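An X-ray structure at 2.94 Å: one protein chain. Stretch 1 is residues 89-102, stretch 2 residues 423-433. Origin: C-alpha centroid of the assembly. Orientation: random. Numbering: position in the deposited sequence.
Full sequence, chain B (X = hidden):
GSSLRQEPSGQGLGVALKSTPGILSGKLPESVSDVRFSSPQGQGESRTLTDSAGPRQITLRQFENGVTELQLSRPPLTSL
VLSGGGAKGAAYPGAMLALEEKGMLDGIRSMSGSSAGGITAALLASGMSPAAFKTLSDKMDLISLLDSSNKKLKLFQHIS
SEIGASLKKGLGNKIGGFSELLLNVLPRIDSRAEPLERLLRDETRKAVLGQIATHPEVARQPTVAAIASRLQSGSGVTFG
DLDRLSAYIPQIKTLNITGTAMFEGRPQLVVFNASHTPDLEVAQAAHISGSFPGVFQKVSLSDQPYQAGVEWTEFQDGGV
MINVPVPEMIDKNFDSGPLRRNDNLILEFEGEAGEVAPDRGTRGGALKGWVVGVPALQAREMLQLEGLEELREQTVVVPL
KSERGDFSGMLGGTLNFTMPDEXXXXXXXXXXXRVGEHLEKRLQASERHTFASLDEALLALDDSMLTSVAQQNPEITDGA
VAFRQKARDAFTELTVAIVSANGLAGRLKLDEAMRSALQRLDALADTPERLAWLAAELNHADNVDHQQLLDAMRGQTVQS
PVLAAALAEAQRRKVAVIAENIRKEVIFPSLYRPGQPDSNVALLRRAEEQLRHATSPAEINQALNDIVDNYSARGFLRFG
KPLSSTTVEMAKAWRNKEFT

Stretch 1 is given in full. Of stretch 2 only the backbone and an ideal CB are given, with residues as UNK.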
# COMPACT_ATOMS: atom_id res chain seq x y z
N GLY B 89 41.30 -18.89 -14.78
CA GLY B 89 41.08 -20.26 -15.23
C GLY B 89 42.33 -21.14 -15.29
O GLY B 89 42.38 -22.13 -16.03
N ALA B 90 43.34 -20.76 -14.50
CA ALA B 90 44.52 -21.60 -14.28
C ALA B 90 44.35 -22.42 -13.00
O ALA B 90 45.20 -23.26 -12.68
CB ALA B 90 45.77 -20.74 -14.20
N ALA B 91 43.27 -22.15 -12.27
CA ALA B 91 42.89 -22.95 -11.11
C ALA B 91 42.10 -24.18 -11.55
O ALA B 91 42.16 -25.24 -10.91
CB ALA B 91 42.07 -22.11 -10.14
N TYR B 92 41.42 -24.03 -12.69
CA TYR B 92 40.46 -25.02 -13.22
C TYR B 92 40.93 -26.48 -13.21
O TYR B 92 40.14 -27.38 -12.94
CB TYR B 92 40.01 -24.63 -14.62
CG TYR B 92 38.88 -23.61 -14.68
CD1 TYR B 92 37.83 -23.63 -13.76
CD2 TYR B 92 38.84 -22.65 -15.70
CE1 TYR B 92 36.79 -22.70 -13.84
CE2 TYR B 92 37.81 -21.73 -15.78
CZ TYR B 92 36.78 -21.76 -14.85
OH TYR B 92 35.77 -20.84 -14.93
N PRO B 93 42.22 -26.73 -13.54
CA PRO B 93 42.72 -28.12 -13.54
C PRO B 93 42.82 -28.73 -12.14
O PRO B 93 42.98 -29.96 -12.03
CB PRO B 93 44.11 -28.00 -14.17
CG PRO B 93 44.08 -26.73 -14.93
CD PRO B 93 43.20 -25.81 -14.14
N GLY B 94 42.75 -27.90 -11.10
CA GLY B 94 42.59 -28.41 -9.73
C GLY B 94 41.41 -29.37 -9.64
O GLY B 94 41.57 -30.55 -9.29
N ALA B 95 40.23 -28.87 -10.00
CA ALA B 95 39.02 -29.68 -10.05
C ALA B 95 39.17 -30.88 -10.97
O ALA B 95 38.75 -31.99 -10.62
CB ALA B 95 37.84 -28.83 -10.49
N MSE B 96 39.75 -30.67 -12.15
CA MSE B 96 39.76 -31.70 -13.18
C MSE B 96 40.44 -32.91 -12.63
O MSE B 96 39.97 -34.03 -12.81
CB MSE B 96 40.45 -31.20 -14.45
CG MSE B 96 39.81 -29.94 -15.06
SE MSE B 96 37.84 -29.81 -14.82
CE MSE B 96 37.66 -27.84 -14.73
N LEU B 97 41.54 -32.69 -11.92
CA LEU B 97 42.25 -33.75 -11.21
C LEU B 97 41.38 -34.37 -10.11
O LEU B 97 41.14 -35.58 -10.13
CB LEU B 97 43.55 -33.21 -10.62
CG LEU B 97 44.66 -32.84 -11.60
CD1 LEU B 97 45.57 -31.79 -11.00
CD2 LEU B 97 45.44 -34.08 -12.01
N ALA B 98 40.91 -33.54 -9.18
CA ALA B 98 39.94 -33.97 -8.16
C ALA B 98 38.81 -34.88 -8.70
O ALA B 98 38.35 -35.78 -7.99
CB ALA B 98 39.35 -32.77 -7.44
N LEU B 99 38.40 -34.67 -9.95
CA LEU B 99 37.35 -35.47 -10.55
C LEU B 99 37.80 -36.87 -10.95
O LEU B 99 37.18 -37.86 -10.55
CB LEU B 99 36.71 -34.75 -11.75
CG LEU B 99 35.64 -33.68 -11.39
CD1 LEU B 99 35.41 -32.72 -12.54
CD2 LEU B 99 34.32 -34.29 -10.90
N GLU B 100 38.88 -36.97 -11.72
CA GLU B 100 39.43 -38.28 -12.07
C GLU B 100 40.10 -38.95 -10.87
O GLU B 100 40.17 -40.18 -10.81
CB GLU B 100 40.40 -38.19 -13.25
CG GLU B 100 39.74 -38.13 -14.64
CD GLU B 100 39.47 -39.50 -15.28
OE1 GLU B 100 40.35 -40.40 -15.23
OE2 GLU B 100 38.39 -39.67 -15.89
N GLU B 101 40.59 -38.16 -9.92
CA GLU B 101 41.22 -38.70 -8.71
C GLU B 101 40.21 -39.55 -7.93
O GLU B 101 40.50 -40.69 -7.56
CB GLU B 101 41.79 -37.59 -7.83
CG GLU B 101 42.42 -38.08 -6.53
CD GLU B 101 43.52 -37.16 -6.02
OE1 GLU B 101 43.43 -35.93 -6.23
OE2 GLU B 101 44.48 -37.67 -5.39
N LYS B 102 39.03 -38.98 -7.70
CA LYS B 102 37.94 -39.70 -7.05
C LYS B 102 37.16 -40.54 -8.07
O LYS B 102 36.36 -41.40 -7.70
CB LYS B 102 37.05 -38.71 -6.29
CG LYS B 102 35.73 -39.26 -5.77
CD LYS B 102 35.90 -40.42 -4.79
CE LYS B 102 34.65 -41.30 -4.77
NZ LYS B 102 34.83 -42.50 -3.90
N UNK B 423 52.24 -19.99 -8.15
CA UNK B 423 50.97 -19.57 -7.54
C UNK B 423 49.79 -20.24 -8.23
O UNK B 423 48.78 -20.53 -7.60
CB UNK B 423 50.82 -18.05 -7.60
N UNK B 424 49.94 -20.47 -9.54
CA UNK B 424 48.94 -21.21 -10.32
C UNK B 424 48.83 -22.66 -9.86
O UNK B 424 47.74 -23.23 -9.87
CB UNK B 424 49.29 -21.16 -11.81
N UNK B 425 49.96 -23.25 -9.46
CA UNK B 425 49.97 -24.57 -8.83
C UNK B 425 49.16 -24.55 -7.51
O UNK B 425 48.20 -25.31 -7.35
CB UNK B 425 51.41 -25.02 -8.57
N UNK B 426 49.56 -23.67 -6.59
CA UNK B 426 48.81 -23.41 -5.35
C UNK B 426 47.32 -23.47 -5.57
O UNK B 426 46.59 -24.12 -4.82
CB UNK B 426 49.18 -22.04 -4.77
N UNK B 427 46.87 -22.78 -6.62
CA UNK B 427 45.46 -22.73 -6.97
C UNK B 427 44.93 -24.06 -7.49
O UNK B 427 43.78 -24.41 -7.24
CB UNK B 427 45.23 -21.64 -8.02
N UNK B 428 45.78 -24.83 -8.17
CA UNK B 428 45.41 -26.18 -8.59
C UNK B 428 45.47 -27.17 -7.42
O UNK B 428 45.17 -28.36 -7.59
CB UNK B 428 46.33 -26.65 -9.72
N UNK B 429 45.87 -26.69 -6.24
CA UNK B 429 45.86 -27.51 -5.01
C UNK B 429 44.69 -27.16 -4.08
O UNK B 429 44.00 -28.05 -3.57
CB UNK B 429 47.18 -27.33 -4.25
N UNK B 430 44.49 -25.86 -3.83
CA UNK B 430 43.32 -25.38 -3.09
C UNK B 430 42.02 -25.94 -3.67
O UNK B 430 41.16 -26.44 -2.94
CB UNK B 430 43.28 -23.85 -3.10
N UNK B 431 41.90 -25.89 -5.00
CA UNK B 431 40.74 -26.42 -5.71
C UNK B 431 40.66 -27.93 -5.60
O UNK B 431 39.66 -28.47 -5.14
CB UNK B 431 40.78 -26.01 -7.18
N UNK B 432 41.70 -28.61 -6.04
CA UNK B 432 41.81 -30.03 -5.83
C UNK B 432 41.17 -30.41 -4.49
O UNK B 432 40.29 -31.26 -4.45
CB UNK B 432 43.28 -30.47 -5.88
N UNK B 433 41.57 -29.72 -3.41
CA UNK B 433 41.23 -30.14 -2.04
C UNK B 433 39.79 -29.84 -1.63
O UNK B 433 39.14 -30.68 -1.01
CB UNK B 433 42.18 -29.46 -1.05

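Stretch 2 is helical throughout and crosses helix 93-102 at 43°, with the axes 7.1 Å apart at closest approach. Position 428 lies beside Gly94, their CA atoms 3.8 Å apart, so the backbones nearly touch there.

Position 423 has nothing of stretch 1 within reach of its CB. Any helix-compatible residue would do. It is Ile423, which makes no contact here.

Position 424 points sideways, its ideal CB 4.3 Å from Ala90 CB. A small residue, or a long one that can turn outward, would suit. It is Lys424. Its CB lies 4.2 Å from Ala90 CB, while its end leads away.

Positions 425 and 426 have nothing of stretch 1 within reach of their ideal CB, so stretch 1 sets no demand, and small, polar or charged residues would all be tolerated. They are Ala425, pointing away, and His426, out of reach.

Position 427 also points sideways, but its ideal CB is 3.8 Å from Ala91 CB. An apolar residue such as Ala, Val, Leu or Ile would fit. It is Leu427, packing its CB against Ala91 CB at 3.8 Å.

Position 428 has an ideal CB 4.0 Å from Gly94 N and 4.6 Å from Ala90 O. That carbonyl favours a flexible donor; Gln, Lys or Arg could reach it. It is Gln428. With chi1 m and chi2 t, its end comes nearer, and NE2 gives Ala90 O a weak hydrogen bond of 3.1 Å. Its own carbonyl O takes a CA-H...O contact from Gly94 CA at 3.4 Å.

Positions 429 and 430 find no partner in stretch 1, so polar or charged residues are acceptable. They are Glu429, directed away, and Arg430, whose end leads away.

Position 431 points toward stretch 1, with its ideal CB 3.9 Å from Gly94 CA. The methyls of Ala91 and Ala95 make the site apolar; Leu, Ile or Met would suit. It is Leu431 (chi1 t, chi2 p). CD2 lies 3.8 Å from Ala95 CB and 4.4 Å from Ala91 CB. A CB on Gly94 would fall 2.6 Å from Leu431 CB, so the bare glycine makes room for this approach.

Position 432 points sideways, its ideal CB 3.8 Å from Gly94 O. A hollow among Gly94, Leu97, Ala98 and Glu101 could admit Leu, Met or Gln; near Glu101, Lys or Arg is also plausible. It is Gln432, which fills the hollow as a knob. NE2 lies 3.4 Å from Ala98 CB. The amide is modelled too close to Leu97 and Glu101, so its exact placement carries little weight.

Position 433 points away, and a polar residue fits. It is Glu433, without contact to stretch 1.

Stretch 2, residues 423-433: IKAHLQERLQE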
# COMPACT_ATOMS: atom_id res chain seq x y z
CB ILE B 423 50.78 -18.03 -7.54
CG1 ILE B 423 51.32 -17.39 -6.24
CG2 ILE B 423 49.32 -17.66 -7.83
CD1 ILE B 423 50.53 -17.70 -4.98
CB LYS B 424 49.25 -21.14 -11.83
CG LYS B 424 50.14 -22.25 -12.34
CD LYS B 424 50.03 -22.41 -13.85
CE LYS B 424 51.40 -22.42 -14.53
NZ LYS B 424 52.37 -23.35 -13.88
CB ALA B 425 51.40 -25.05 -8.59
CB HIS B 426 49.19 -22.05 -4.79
CG HIS B 426 48.57 -21.74 -3.46
ND1 HIS B 426 47.84 -20.63 -3.24
CD2 HIS B 426 48.62 -22.42 -2.24
CE1 HIS B 426 47.46 -20.59 -1.95
NE2 HIS B 426 47.92 -21.70 -1.34
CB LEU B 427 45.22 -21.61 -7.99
CG LEU B 427 44.96 -20.23 -7.37
CD1 LEU B 427 45.85 -19.89 -6.16
CD2 LEU B 427 45.02 -19.14 -8.44
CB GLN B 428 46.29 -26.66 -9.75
CG GLN B 428 46.06 -25.93 -11.07
CD GLN B 428 47.20 -26.14 -12.07
OE1 GLN B 428 48.24 -26.72 -11.75
NE2 GLN B 428 47.02 -25.64 -13.29
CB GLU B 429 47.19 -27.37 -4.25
CG GLU B 429 47.35 -28.38 -3.11
CD GLU B 429 48.00 -27.76 -1.86
OE1 GLU B 429 48.31 -26.52 -1.84
OE2 GLU B 429 48.19 -28.53 -0.88
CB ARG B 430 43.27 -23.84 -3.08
CG ARG B 430 44.37 -23.18 -2.25
CD ARG B 430 44.45 -21.67 -2.51
NE ARG B 430 43.64 -20.89 -1.57
CZ ARG B 430 44.14 -20.01 -0.69
NH1 ARG B 430 45.44 -19.76 -0.62
NH2 ARG B 430 43.31 -19.36 0.12
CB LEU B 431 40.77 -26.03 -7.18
CG LEU B 431 39.41 -26.18 -7.87
CD1 LEU B 431 38.32 -25.56 -7.01
CD2 LEU B 431 39.43 -25.57 -9.27
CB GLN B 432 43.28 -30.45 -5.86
CG GLN B 432 43.54 -31.92 -5.57
CD GLN B 432 43.20 -32.81 -6.74
OE1 GLN B 432 43.63 -32.55 -7.86
NE2 GLN B 432 42.43 -33.86 -6.49
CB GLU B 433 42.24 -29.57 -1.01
CG GLU B 433 42.21 -30.22 0.38
CD GLU B 433 43.50 -30.02 1.19
OE1 GLU B 433 44.60 -29.95 0.58
OE2 GLU B 433 43.43 -29.96 2.45
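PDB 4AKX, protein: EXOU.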